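Local structure of arginine--tRNA ligase (Campylobacter jejuni, 3FNR) at residues F55-T60 / A158-D163. The protein catalyses the ATP-dependent attachment of L-arginine to its cognate tRNA, releasing AMP and diphosphate, as a monomeric class I aminoacyl-tRNA synthetase. The protein carries 1 engineered substitution. Residues are numbered along the deposited sequence; the frame is centred on the assembly and turned at random.
Sequences FGDTLT and AKIKID
Asp57 overlaps Ile160 with its methylene, CB lying near both branches of the isoleucine, 3.7 Å from Ile160 CG1 and 4.1 Å from Ile160 CG2. The contact belongs to the Rossmann-type catalytic domain of class I synthetases: Asp57 sits on helix 50-65, which follows the HIGH motif, and Ile160 lies in the loop leading from helix 136-157 to strand 165-167. That helix closes in a Schellman motif, identified by the bonds from Ile160 N to Leu155 O and from Lys159 N to Glu156 O and by the positive phi (66°) of Lys159. CG of Asp57 is anti to the backbone N (chi1 -174°), which carries the carboxylate out to the loop backbone. There Asp57 OD1 approaches Lys159 O to 3.4 Å, but both are acceptors and no bond joins them. Arginines reconcile the pair: Arg61 offers NE to Asp57 OD1 and NH2 to Lys159 O, while Arg309 reaches both OD1 and Ala158 O through NH1. The second oxygen works through water. One water donates to Asp57 OD2 at 2.6 Å and to Lys159 O, and accepts from Lys161 N at 3.0 Å. Another donates to Asp57 OD2 at 2.7 Å and to Lys161 O at 2.9 Å.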
ATOM      1  N   PHE A  55      -0.453   0.947  -3.064  1.00 25.75           N
ATOM      2  CA  PHE A  55      -0.405   2.402  -3.227  1.00 29.32           C
ATOM      3  C   PHE A  55       0.100   3.104  -1.959  1.00 30.22           C
ATOM      4  O   PHE A  55       0.982   3.964  -2.034  1.00 32.51           O
ATOM      5  CB  PHE A  55      -1.773   2.959  -3.653  1.00 30.85           C
ATOM      6  CG  PHE A  55      -1.743   4.411  -4.080  1.00 37.35           C
ATOM      7  CD1 PHE A  55      -1.596   4.749  -5.427  1.00 36.28           C
ATOM      8  CD2 PHE A  55      -1.890   5.440  -3.141  1.00 37.78           C
ATOM      9  CE1 PHE A  55      -1.579   6.094  -5.827  1.00 38.14           C
ATOM     10  CE2 PHE A  55      -1.865   6.791  -3.537  1.00 36.99           C
ATOM     11  CZ  PHE A  55      -1.710   7.110  -4.878  1.00 34.94           C
ATOM     12  N   GLY A  56      -0.442   2.733  -0.802  1.00 29.98           N
ATOM     13  CA  GLY A  56      -0.090   3.417   0.452  1.00 21.04           C
ATOM     14  C   GLY A  56       1.342   3.204   0.893  1.00 28.40           C
ATOM     15  O   GLY A  56       1.985   4.118   1.431  1.00 28.13           O
ATOM     16  N   ASP A  57       1.852   2.000   0.669  1.00 31.33           N
ATOM     17  CA  ASP A  57       3.220   1.703   1.086  1.00 32.50           C
ATOM     18  C   ASP A  57       4.204   2.408   0.167  1.00 33.25           C
ATOM     19  O   ASP A  57       5.215   2.939   0.626  1.00 35.75           O
ATOM     20  CB  ASP A  57       3.498   0.202   1.103  1.00 34.29           C
ATOM     21  CG  ASP A  57       4.861  -0.113   1.683  1.00 40.96           C
ATOM     22  OD1 ASP A  57       5.701  -0.685   0.960  1.00 49.58           O
ATOM     23  OD2 ASP A  57       5.106   0.261   2.852  1.00 33.48           O
ATOM     24  N   THR A  58       3.887   2.436  -1.127  1.00 30.69           N
ATOM     25  CA  THR A  58       4.742   3.131  -2.076  1.00 30.12           C
ATOM     26  C   THR A  58       4.723   4.620  -1.746  1.00 27.00           C
ATOM     27  O   THR A  58       5.778   5.225  -1.610  1.00 31.45           O
ATOM     28  CB  THR A  58       4.343   2.846  -3.538  1.00 32.28           C
ATOM     29  OG1 THR A  58       4.256   1.429  -3.732  1.00 30.91           O
ATOM     30  CG2 THR A  58       5.380   3.390  -4.489  1.00 30.65           C
ATOM     31  N   LEU A  59       3.532   5.189  -1.547  1.00 30.49           N
ATOM     32  CA  LEU A  59       3.395   6.587  -1.092  1.00 31.91           C
ATOM     33  C   LEU A  59       4.261   6.884   0.136  1.00 31.81           C
ATOM     34  O   LEU A  59       4.982   7.884   0.169  1.00 27.57           O
ATOM     35  CB  LEU A  59       1.940   6.894  -0.729  1.00 35.61           C
ATOM     36  CG  LEU A  59       1.216   8.172  -1.178  1.00 44.20           C
ATOM     37  CD1 LEU A  59       0.310   8.619  -0.063  1.00 29.20           C
ATOM     38  CD2 LEU A  59       2.130   9.319  -1.622  1.00 34.69           C
ATOM     39  N   THR A  60       4.172   6.006   1.136  1.00 30.98           N
ATOM     40  CA  THR A  60       4.954   6.125   2.361  1.00 33.41           C
ATOM     41  C   THR A  60       6.453   6.133   2.096  1.00 33.89           C
ATOM     42  O   THR A  60       7.152   7.048   2.539  1.00 38.14           O
ATOM     43  CB  THR A  60       4.623   4.986   3.344  1.00 32.87           C
ATOM     44  OG1 THR A  60       3.209   4.943   3.546  1.00 33.62           O
ATOM     45  CG2 THR A  60       5.300   5.224   4.670  1.00 26.40           C
ATOM     46  N   ALA A 158       3.997  -8.878   0.853  1.00 44.75           N
ATOM     47  CA  ALA A 158       4.046  -7.855  -0.190  1.00 36.03           C
ATOM     48  C   ALA A 158       4.984  -6.701   0.162  1.00 41.46           C
ATOM     49  O   ALA A 158       4.911  -5.626  -0.449  1.00 40.59           O
ATOM     50  CB  ALA A 158       2.668  -7.338  -0.466  1.00 38.69           C
ATOM     51  N   LYS A 159       5.864  -6.935   1.139  1.00 37.51           N
ATOM     52  CA  LYS A 159       6.868  -5.959   1.600  1.00 39.67           C
ATOM     53  C   LYS A 159       6.257  -4.713   2.267  1.00 40.73           C
ATOM     54  O   LYS A 159       6.820  -3.610   2.203  1.00 39.45           O
ATOM     55  CB  LYS A 159       7.861  -5.574   0.478  1.00 40.92           C
ATOM     56  CG  LYS A 159       8.454  -6.754  -0.307  1.00 48.38           C
ATOM     57  CD  LYS A 159       9.458  -7.560   0.510  1.00 57.22           C
ATOM     58  CE  LYS A 159       9.889  -8.836  -0.224  1.00 60.22           C
ATOM     59  NZ  LYS A 159       8.800  -9.859  -0.330  1.00 62.39           N
ATOM     60  N   ILE A 160       5.114  -4.908   2.921  1.00 35.07           N
ATOM     61  CA  ILE A 160       4.400  -3.819   3.582  1.00 35.69           C
ATOM     62  C   ILE A 160       4.402  -3.987   5.097  1.00 39.83           C
ATOM     63  O   ILE A 160       3.950  -5.004   5.621  1.00 38.84           O
ATOM     64  CB  ILE A 160       2.941  -3.695   3.060  1.00 36.14           C
ATOM     65  CG1 ILE A 160       2.943  -3.443   1.544  1.00 27.46           C
ATOM     66  CG2 ILE A 160       2.186  -2.592   3.816  1.00 36.14           C
ATOM     67  CD1 ILE A 160       1.629  -3.797   0.823  1.00 34.16           C
ATOM     68  N   LYS A 161       4.931  -2.985   5.790  1.00 45.23           N
ATOM     69  CA  LYS A 161       4.830  -2.898   7.246  1.00 45.47           C
ATOM     70  C   LYS A 161       4.178  -1.568   7.619  1.00 41.22           C
ATOM     71  O   LYS A 161       4.579  -0.520   7.120  1.00 38.59           O
ATOM     72  CB  LYS A 161       6.214  -2.991   7.890  1.00 47.07           C
ATOM     73  CG  LYS A 161       6.874  -4.355   7.800  1.00 56.93           C
ATOM     74  CD  LYS A 161       8.257  -4.318   8.444  1.00 66.67           C
ATOM     75  CE  LYS A 161       8.976  -5.657   8.333  1.00 73.21           C
ATOM     76  NZ  LYS A 161       8.355  -6.695   9.198  1.00 73.24           N
ATOM     77  N   ILE A 162       3.164  -1.618   8.477  1.00 40.11           N
ATOM     78  CA  ILE A 162       2.467  -0.415   8.946  1.00 35.84           C
ATOM     79  C   ILE A 162       2.935  -0.090  10.375  1.00 41.29           C
ATOM     80  O   ILE A 162       3.108  -0.986  11.198  1.00 39.29           O
ATOM     81  CB  ILE A 162       0.931  -0.583   8.815  1.00 37.76           C
ATOM     82  CG1 ILE A 162       0.544  -0.682   7.328  1.00 34.62           C
ATOM     83  CG2 ILE A 162       0.171   0.568   9.478  1.00 31.82           C
ATOM     84  CD1 ILE A 162      -0.936  -0.902   7.070  1.00 36.74           C
ATOM     85  N   ASP A 163       3.179   1.188  10.651  1.00 42.48           N
ATOM     86  CA  ASP A 163       3.884   1.592  11.868  1.00 44.26           C
ATOM     87  C   ASP A 163       3.056   1.636  13.160  1.00 45.87           C
ATOM     88  O   ASP A 163       3.618   1.685  14.258  1.00 45.97           O
ATOM     89  CB  ASP A 163       4.608   2.921  11.631  1.00 47.57           C
ATOM     90  CG  ASP A 163       5.826   2.770  10.721  1.00 51.08           C
ATOM     91  OD1 ASP A 163       6.105   1.639  10.269  1.00 60.36           O
ATOM     92  OD2 ASP A 163       6.512   3.777  10.461  1.00 53.86           O
TER
HETATM   93  O   HOH W   1       6.748  -1.217   4.258  1.00 43.10           O
HETATM   94  O   HOH W   2       3.722   1.173   4.931  1.00 44.13           O